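Local coordinates for alpha-glucosidase (PDB 5XFM), which hydrolyses beta-L-arabinopyranosides and alpha-galactosides as a bifunctional, calcium-binding member of glycoside hydrolase family 97, at residues F155-S160 with E175-D180; P171-E176 with S451-A456. The protein carries 1 engineered substitution. All blocks are in the same frame, centred on the assembly; numbering follows the deposited sequence.

Interaction 1 of 2, residues F155-S160 with E175-D180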
ATOM      1  N   PHE A 155       9.398  -2.390  13.027  1.00 15.48           N
ATOM      2  CA  PHE A 155       8.501  -1.269  12.751  1.00 17.28           C
ATOM      3  C   PHE A 155       7.176  -1.850  12.268  1.00 20.41           C
ATOM      4  O   PHE A 155       6.940  -1.966  11.061  1.00 23.19           O
ATOM      5  CB  PHE A 155       9.090  -0.323  11.698  1.00 16.79           C
ATOM      6  CG  PHE A 155      10.411   0.302  12.090  1.00 19.11           C
ATOM      7  CD1 PHE A 155      11.573  -0.456  12.142  1.00 23.00           C
ATOM      8  CD2 PHE A 155      10.498   1.657  12.359  1.00 22.15           C
ATOM      9  CE1 PHE A 155      12.786   0.116  12.492  1.00 22.66           C
ATOM     10  CE2 PHE A 155      11.709   2.239  12.704  1.00 25.84           C
ATOM     11  CZ  PHE A 155      12.854   1.467  12.769  1.00 25.52           C
ATOM     12  N   LEU A 156       6.317  -2.211  13.217  1.00 20.59           N
ATOM     13  CA  LEU A 156       5.098  -2.961  12.930  1.00 15.61           C
ATOM     14  C   LEU A 156       3.819  -2.290  13.429  1.00 19.86           C
ATOM     15  O   LEU A 156       3.823  -1.592  14.445  1.00 18.04           O
ATOM     16  CB  LEU A 156       5.190  -4.353  13.564  1.00 16.66           C
ATOM     17  CG  LEU A 156       6.503  -5.116  13.380  1.00 18.86           C
ATOM     18  CD1 LEU A 156       6.555  -6.380  14.235  1.00 13.39           C
ATOM     19  CD2 LEU A 156       6.665  -5.467  11.915  1.00 17.22           C
ATOM     20  N   CYS A 157       2.722  -2.531  12.719  1.00 16.32           N
ATOM     21  CA  CYS A 157       1.399  -2.187  13.225  1.00 16.92           C
ATOM     22  C   CYS A 157       0.596  -3.476  13.385  1.00 19.21           C
ATOM     23  O   CYS A 157       0.622  -4.356  12.514  1.00 19.45           O
ATOM     24  CB  CYS A 157       0.683  -1.202  12.297  1.00 16.86           C
ATOM     25  SG  CYS A 157       0.382  -1.828  10.629  1.00 20.19           S
ATOM     26  N   PRO A 158      -0.126  -3.593  14.503  1.00 19.71           N
ATOM     27  CA  PRO A 158      -0.780  -4.850  14.855  1.00 20.70           C
ATOM     28  C   PRO A 158      -2.050  -5.100  14.065  1.00 24.24           C
ATOM     29  O   PRO A 158      -2.667  -4.160  13.564  1.00 18.06           O
ATOM     30  CB  PRO A 158      -1.107  -4.652  16.328  1.00 15.62           C
ATOM     31  CG  PRO A 158      -1.420  -3.180  16.401  1.00 17.43           C
ATOM     32  CD  PRO A 158      -0.426  -2.532  15.484  1.00 15.02           C
ATOM     33  N   GLN A 159      -2.411  -6.369  13.937  1.00 21.94           N
ATOM     34  CA  GLN A 159      -3.734  -6.745  13.472  1.00 20.36           C
ATOM     35  C   GLN A 159      -4.720  -6.629  14.641  1.00 19.37           C
ATOM     36  O   GLN A 159      -4.426  -7.073  15.750  1.00 25.59           O
ATOM     37  CB  GLN A 159      -3.715  -8.163  12.890  1.00 13.86           C
ATOM     38  CG  GLN A 159      -5.088  -8.739  12.585  1.00 19.13           C
ATOM     39  CD  GLN A 159      -5.793  -8.032  11.444  1.00 21.36           C
ATOM     40  OE1 GLN A 159      -6.063  -6.832  11.511  1.00 21.30           O
ATOM     41  NE2 GLN A 159      -6.129  -8.783  10.403  1.00 20.46           N
ATOM     42  N   SER A 160      -5.887  -6.035  14.408  1.00 18.68           N
ATOM     43  CA  SER A 160      -6.835  -5.806  15.502  1.00 17.98           C
ATOM     44  C   SER A 160      -7.662  -7.050  15.822  1.00 22.26           C
ATOM     45  O   SER A 160      -7.555  -8.068  15.141  1.00 18.04           O
ATOM     46  CB  SER A 160      -7.773  -4.634  15.178  1.00 20.67           C
ATOM     47  OG  SER A 160      -8.713  -4.969  14.162  1.00 19.73           O
ATOM     48  N   GLU A 175      -4.199   0.652  12.024  1.00 22.94           N
ATOM     49  CA  GLU A 175      -3.568   0.622  13.338  1.00 17.59           C
ATOM     50  C   GLU A 175      -2.249   1.386  13.356  1.00 14.66           C
ATOM     51  O   GLU A 175      -1.720   1.773  12.313  1.00 18.61           O
ATOM     52  CB  GLU A 175      -3.354  -0.825  13.788  1.00 17.49           C
ATOM     53  CG  GLU A 175      -4.628  -1.670  13.741  1.00 19.46           C
ATOM     54  CD  GLU A 175      -5.699  -1.216  14.719  1.00 23.84           C
ATOM     55  OE1 GLU A 175      -5.353  -0.729  15.818  1.00 20.74           O
ATOM     56  OE2 GLU A 175      -6.898  -1.337  14.377  1.00 23.63           O
ATOM     57  N   GLU A 176      -1.724   1.610  14.554  1.00 20.53           N
ATOM     58  CA  GLU A 176      -0.557   2.461  14.723  1.00 17.86           C
ATOM     59  C   GLU A 176       0.723   1.650  14.805  1.00 17.42           C
ATOM     60  O   GLU A 176       0.697   0.475  15.172  1.00 15.84           O
ATOM     61  CB  GLU A 176      -0.701   3.316  15.978  1.00 14.42           C
ATOM     62  CG  GLU A 176      -1.793   4.350  15.894  1.00 18.84           C
ATOM     63  CD  GLU A 176      -1.949   5.120  17.182  1.00 18.53           C
ATOM     64  OE1 GLU A 176      -1.260   6.152  17.345  1.00 22.43           O
ATOM     65  OE2 GLU A 176      -2.746   4.688  18.036  1.00 23.12           O
ATOM     66  N   TYR A 177       1.840   2.301  14.479  1.00 20.54           N
ATOM     67  CA  TYR A 177       3.163   1.679  14.495  1.00 18.58           C
ATOM     68  C   TYR A 177       3.949   1.967  15.768  1.00 22.59           C
ATOM     69  O   TYR A 177       3.658   2.919  16.485  1.00 20.81           O
ATOM     70  CB  TYR A 177       3.999   2.159  13.305  1.00 19.38           C
ATOM     71  CG  TYR A 177       3.510   1.726  11.948  1.00 21.28           C
ATOM     72  CD1 TYR A 177       2.495   2.427  11.299  1.00 16.47           C
ATOM     73  CD2 TYR A 177       4.088   0.641  11.296  1.00 11.99           C
ATOM     74  CE1 TYR A 177       2.050   2.051  10.051  1.00 14.36           C
ATOM     75  CE2 TYR A 177       3.651   0.252  10.039  1.00 18.28           C
ATOM     76  CZ  TYR A 177       2.631   0.962   9.423  1.00 21.13           C
ATOM     77  OH  TYR A 177       2.190   0.592   8.180  1.00 15.52           O
ATOM     78  N   LYS A 178       4.936   1.113  16.038  1.00 24.34           N
ATOM     79  CA  LYS A 178       5.998   1.395  16.996  1.00 21.29           C
ATOM     80  C   LYS A 178       7.347   1.328  16.283  1.00 25.90           C
ATOM     81  O   LYS A 178       7.640   0.355  15.581  1.00 26.52           O
ATOM     82  CB  LYS A 178       5.980   0.412  18.167  1.00 26.49           C
ATOM     83  CG  LYS A 178       4.723   0.437  19.011  1.00 36.10           C
ATOM     84  CD  LYS A 178       4.931  -0.350  20.301  1.00 39.06           C
ATOM     85  CE  LYS A 178       5.014  -1.853  20.036  1.00 35.24           C
ATOM     86  NZ  LYS A 178       5.303  -2.660  21.258  1.00 30.54           N
ATOM     87  N   ALA A 179       8.157   2.370  16.430  1.00 21.56           N
ATOM     88  CA  ALA A 179       9.426   2.422  15.719  1.00 22.57           C
ATOM     89  C   ALA A 179      10.536   1.801  16.552  1.00 24.01           C
ATOM     90  O   ALA A 179      10.634   2.052  17.748  1.00 29.66           O
ATOM     91  CB  ALA A 179       9.780   3.862  15.352  1.00 20.79           C
ATOM     92  N   ASP A 180      11.371   0.992  15.904  1.00 24.58           N
ATOM     93  CA  ASP A 180      12.494   0.334  16.562  1.00 25.82           C
ATOM     94  C   ASP A 180      12.096  -0.377  17.852  1.00 24.46           C
ATOM     95  O   ASP A 180      12.787  -0.288  18.864  1.00 23.53           O
ATOM     96  CB  ASP A 180      13.608   1.351  16.822  1.00 20.68           C
ATOM     97  CG  ASP A 180      14.587   1.433  15.666  1.00 29.71           C
ATOM     98  OD1 ASP A 180      15.131   0.375  15.279  1.00 29.29           O
ATOM     99  OD2 ASP A 180      14.781   2.537  15.114  1.00 32.80           O
TER
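Residues Phe155-Ser160 and Glu175-Asp180 run antiparallel, closing to a CA-CA distance of 4.4 Å between Cys157 and Tyr177, with sheet pairing that is slight: one weak hydrogen bond, Lys178 N to Leu156 O at 3.3 Å, helped by a nearly straight CA-H...O contact from Phe155 CA to Lys178 O (169° at the hydrogen). At the middle, Cys157 lies on one face of the Tyr177 ring. Its CB stands over the ring centre, 3.9 Å from the centroid, in a CH-pi contact. SG, set between the backbone N and the carbonyl carbon (chi1 62°), is shifted toward the hydroxyl end of the same face, 3.8 Å from Tyr177 CZ, and makes a sulfur-aromatic contact. Phe155 O meets the edge of this ring in its plane, and Asn473 of helix 470-474 also touches Tyr177. An alanine in place of Tyr177 would probably open a gap beside Cys157 and leave its CB and SG without their aromatic face.

At the Asp180 end, Phe155 takes the Ala179-Asp180 peptide on one ring face, Asp180 N sitting 3.4 Å above the plane over the centre. Ala179 CB touches the same ring at CE2, 3.7 Å away. The Asp180 carboxylate lies alongside the ring, its plane turned 64° from it, with OD2 3.2 Å from Phe155 CZ. At the other end Glu175 crosses Pro158 at about a right angle, its CG 3.2 Å from Pro158 O.

The acidic groups find their mates elsewhere: Asp180 with Arg200, Thr153 and Tyr563, Glu175 with Lys170 and Tyr189. The two segments are thus joined mainly by aromatic, sulfur and carbonyl packing, while the charges at the two ends tie this edge of the sheet to its surroundings.

Interaction 2 of 2, residues P171-E176 with S451-A456. With CA (calcium ion), chain E.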
ATOM      1  N   PRO A 171     -11.410  -6.091  11.279  1.00 17.30           N
ATOM      2  CA  PRO A 171     -10.176  -5.384  10.897  1.00 19.58           C
ATOM      3  C   PRO A 171     -10.305  -4.515   9.653  1.00 17.95           C
ATOM      4  O   PRO A 171     -11.080  -4.844   8.748  1.00 16.42           O
ATOM      5  CB  PRO A 171      -9.179  -6.527  10.637  1.00 16.80           C
ATOM      6  CG  PRO A 171      -9.791  -7.747  11.300  1.00 17.30           C
ATOM      7  CD  PRO A 171     -11.265  -7.548  11.123  1.00 19.89           C
ATOM      8  N   SER A 172      -9.536  -3.428   9.604  1.00 12.48           N
ATOM      9  CA  SER A 172      -9.578  -2.512   8.464  1.00 15.49           C
ATOM     10  C   SER A 172      -8.201  -1.919   8.170  1.00 18.02           C
ATOM     11  O   SER A 172      -8.086  -0.905   7.480  1.00 14.44           O
ATOM     12  CB  SER A 172     -10.597  -1.388   8.715  1.00 22.74           C
ATOM     13  OG  SER A 172     -10.435  -0.815  10.007  1.00 22.97           O
ATOM     14  N   TYR A 173      -7.163  -2.570   8.692  1.00 21.25           N
ATOM     15  CA  TYR A 173      -5.780  -2.167   8.460  1.00 14.83           C
ATOM     16  C   TYR A 173      -5.577  -0.710   8.840  1.00 15.60           C
ATOM     17  O   TYR A 173      -4.964   0.070   8.108  1.00 18.22           O
ATOM     18  CB  TYR A 173      -5.392  -2.430   6.996  1.00 17.60           C
ATOM     19  CG  TYR A 173      -5.115  -3.889   6.723  1.00 16.60           C
ATOM     20  CD1 TYR A 173      -6.080  -4.855   6.992  1.00 16.37           C
ATOM     21  CD2 TYR A 173      -3.897  -4.307   6.193  1.00 19.47           C
ATOM     22  CE1 TYR A 173      -5.841  -6.189   6.754  1.00 13.39           C
ATOM     23  CE2 TYR A 173      -3.649  -5.649   5.943  1.00 15.61           C
ATOM     24  CZ  TYR A 173      -4.628  -6.583   6.228  1.00 15.17           C
ATOM     25  OH  TYR A 173      -4.402  -7.919   5.992  1.00 12.57           O
ATOM     26  N   GLU A 174      -6.117  -0.345   9.995  1.00 20.55           N
ATOM     27  CA  GLU A 174      -6.039   1.025  10.474  1.00 17.96           C
ATOM     28  C   GLU A 174      -5.450   1.085  11.882  1.00 17.44           C
ATOM     29  O   GLU A 174      -6.104   1.523  12.817  1.00 13.48           O
ATOM     30  CB  GLU A 174      -7.429   1.680  10.426  1.00 16.56           C
ATOM     31  CG  GLU A 174      -7.784   2.235   9.045  1.00 16.11           C
ATOM     32  CD  GLU A 174      -9.280   2.473   8.840  1.00 20.39           C
ATOM     33  OE1 GLU A 174     -10.091   2.044   9.681  1.00 24.64           O
ATOM     34  OE2 GLU A 174      -9.641   3.134   7.845  1.00 21.46           O
ATOM     35  N   GLU A 175      -4.199   0.652  12.024  1.00 22.94           N
ATOM     36  CA  GLU A 175      -3.568   0.622  13.338  1.00 17.59           C
ATOM     37  C   GLU A 175      -2.249   1.386  13.356  1.00 14.66           C
ATOM     38  O   GLU A 175      -1.720   1.773  12.313  1.00 18.61           O
ATOM     39  CB  GLU A 175      -3.354  -0.825  13.788  1.00 17.49           C
ATOM     40  CG  GLU A 175      -4.628  -1.670  13.741  1.00 19.46           C
ATOM     41  CD  GLU A 175      -5.699  -1.216  14.719  1.00 23.84           C
ATOM     42  OE1 GLU A 175      -5.353  -0.729  15.818  1.00 20.74           O
ATOM     43  OE2 GLU A 175      -6.898  -1.337  14.377  1.00 23.63           O
ATOM     44  N   GLU A 176      -1.724   1.610  14.554  1.00 20.53           N
ATOM     45  CA  GLU A 176      -0.557   2.461  14.723  1.00 17.86           C
ATOM     46  C   GLU A 176       0.723   1.650  14.805  1.00 17.42           C
ATOM     47  O   GLU A 176       0.697   0.475  15.172  1.00 15.84           O
ATOM     48  CB  GLU A 176      -0.701   3.316  15.978  1.00 14.42           C
ATOM     49  CG  GLU A 176      -1.793   4.350  15.894  1.00 18.84           C
ATOM     50  CD  GLU A 176      -1.949   5.120  17.182  1.00 18.53           C
ATOM     51  OE1 GLU A 176      -1.260   6.152  17.345  1.00 22.43           O
ATOM     52  OE2 GLU A 176      -2.746   4.688  18.036  1.00 23.12           O
ATOM     53  N   SER A 451      -6.071   2.103  -2.536  1.00 12.11           N
ATOM     54  CA  SER A 451      -6.660   1.515  -1.337  1.00 18.78           C
ATOM     55  C   SER A 451      -6.376   2.372  -0.106  1.00 17.49           C
ATOM     56  O   SER A 451      -5.402   3.131  -0.073  1.00 13.26           O
ATOM     57  CB  SER A 451      -6.104   0.106  -1.097  1.00 19.48           C
ATOM     58  OG  SER A 451      -6.564  -0.815  -2.065  1.00 23.66           O
ATOM     59  N   GLU A 452      -7.208   2.237   0.919  1.00 18.82           N
ATOM     60  CA  GLU A 452      -6.947   2.946   2.167  1.00 17.28           C
ATOM     61  C   GLU A 452      -5.904   2.127   2.943  1.00 15.47           C
ATOM     62  O   GLU A 452      -4.706   2.369   2.813  1.00 17.60           O
ATOM     63  CB  GLU A 452      -8.240   3.155   2.967  1.00 19.19           C
ATOM     64  CG  GLU A 452      -8.124   4.106   4.172  1.00 15.63           C
ATOM     65  CD  GLU A 452      -9.431   4.205   4.946  1.00 24.97           C
ATOM     66  OE1 GLU A 452     -10.192   3.212   4.944  1.00 20.87           O
ATOM     67  OE2 GLU A 452      -9.704   5.267   5.552  1.00 27.02           O
ATOM     68  N   ALA A 453      -6.362   1.133   3.702  1.00 14.43           N
ATOM     69  CA  ALA A 453      -5.487   0.232   4.460  1.00 18.17           C
ATOM     70  C   ALA A 453      -4.406   0.982   5.234  1.00 16.34           C
ATOM     71  O   ALA A 453      -3.252   0.561   5.274  1.00 18.63           O
ATOM     72  CB  ALA A 453      -4.846  -0.789   3.528  1.00 18.10           C
ATOM     73  N   VAL A 454      -4.804   2.078   5.869  1.00 15.88           N
ATOM     74  CA  VAL A 454      -3.896   2.920   6.631  1.00 13.76           C
ATOM     75  C   VAL A 454      -4.737   3.871   7.466  1.00 23.48           C
ATOM     76  O   VAL A 454      -5.916   4.099   7.164  1.00 17.68           O
ATOM     77  CB  VAL A 454      -2.942   3.731   5.708  1.00 12.95           C
ATOM     78  CG1 VAL A 454      -3.711   4.794   4.939  1.00 16.64           C
ATOM     79  CG2 VAL A 454      -1.819   4.378   6.495  1.00 13.45           C
ATOM     80  N   LEU A 455      -4.141   4.403   8.527  1.00 18.36           N
ATOM     81  CA  LEU A 455      -4.749   5.482   9.275  1.00 17.26           C
ATOM     82  C   LEU A 455      -4.687   6.737   8.408  1.00 19.62           C
ATOM     83  O   LEU A 455      -3.672   7.433   8.366  1.00 17.23           O
ATOM     84  CB  LEU A 455      -4.036   5.668  10.616  1.00 16.68           C
ATOM     85  CG  LEU A 455      -4.464   4.599  11.623  1.00 17.29           C
ATOM     86  CD1 LEU A 455      -3.524   4.509  12.794  1.00 12.72           C
ATOM     87  CD2 LEU A 455      -5.876   4.912  12.103  1.00 17.69           C
ATOM     88  N   ALA A 456      -5.777   7.006   7.699  1.00 18.98           N
ATOM     89  CA  ALA A 456      -5.811   8.115   6.750  1.00 24.94           C
ATOM     90  C   ALA A 456      -6.028   9.458   7.445  1.00 21.67           C
ATOM     91  O   ALA A 456      -6.179   9.529   8.666  1.00 17.48           O
ATOM     92  CB  ALA A 456      -6.894   7.883   5.701  1.00 21.92           C
TER
HETATM   93 CA    CA E 701     -11.569   4.449   6.858  1.00 20.38          CA
HETATM   94  O   HOH W   1      -8.955   0.903   5.517  1.00 12.08           O
HETATM   95  O   HOH W   2      -8.045   5.528   7.995  1.00 17.18           O
HETATM   96  O   HOH W   3     -12.458   4.073   9.168  1.00 24.69           O
HETATM   97  O   HOH W   4      -1.996   2.911   9.792  1.00 16.35           O
HETATM   98  O   HOH W   5     -13.135   2.692   6.670  1.00 20.70           O
HETATM   99  O   HOH W   6     -13.692   5.754   8.233  1.00 19.68           O
HETATM  100  O   HOH W   7     -12.872   5.404   5.064  1.00 23.00           O
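Glu174 and Glu452 bring their carboxylates together on one calcium ion. Glu174 binds through a single oxygen, OE2, at 2.5 Å from the metal, whereas Glu452 grips it with both, OE2 at 2.4 Å and OE1 at 2.7 Å. The two side chains cross at about a right angle, their carboxylate planes 81° apart. Sharing the ion brings Glu174 OE2 within 3.0 Å of Glu452 OE1, and the cation probably offsets the repulsion between these oxygens. Glu458 is the third protein ligand, and four waters complete the shell.

Next outward, Ser172 OG donates to Glu174 OE1 at 2.9 Å, approaching from above the carboxylate plane (52° out of it), and one of the calcium-bound waters donates to the same oxygen. Gly434 N hydrogen-bonds to Glu452 OE1. The Glu452 side chain reaches the metal extended beyond CG, with CG anti to the backbone N (chi1 -169°). The loop carrying Glu452 follows strand 448-451 of the parallel sheet of the TIM-barrel domain, while Glu174 comes from a loop of the N-terminal domain, so the calcium is bound from two domains; the site probably corresponds to the active-site calcium of other family 97 enzymes.

Beyond the shell, two waters span the loops: one bridges Ser172 O, Glu452 OE1 and Ala453 N, the other Glu174 OE2, Val454 O and Ala456 N. A third joins Glu175 O to Leu455 N. Leu455 lays its two methyls against the opposing backbone, CD1 3.3 Å from Glu175 O and CD2 3.5 Å from Glu174 O. Tyr173 CB packs on Ala453 CB at 3.9 Å, while the Tyr173 hydroxyl hydrogen-bonds to Asp408 and Arg439.

Along the chain the segments come as 155-160, 171-176, 175-180 and, after most of the barrel, 451-456. The centres of interactions 1 and 2 lie about 11 Å apart, and the two share Glu175 and Glu176. Interaction 1 belongs to the edge of the nine-stranded antiparallel sheet, where strand 178-182 is outermost beside strand 153-156; interaction 2 takes the loop between these strands across to the barrel domain. They also touch directly, Gln159 OE1 packing on Pro171 CB at 3.3 Å. One continuous run, 171-180, thus leads from the calcium site into the N-terminal sheet, packing against 155-160 on the way.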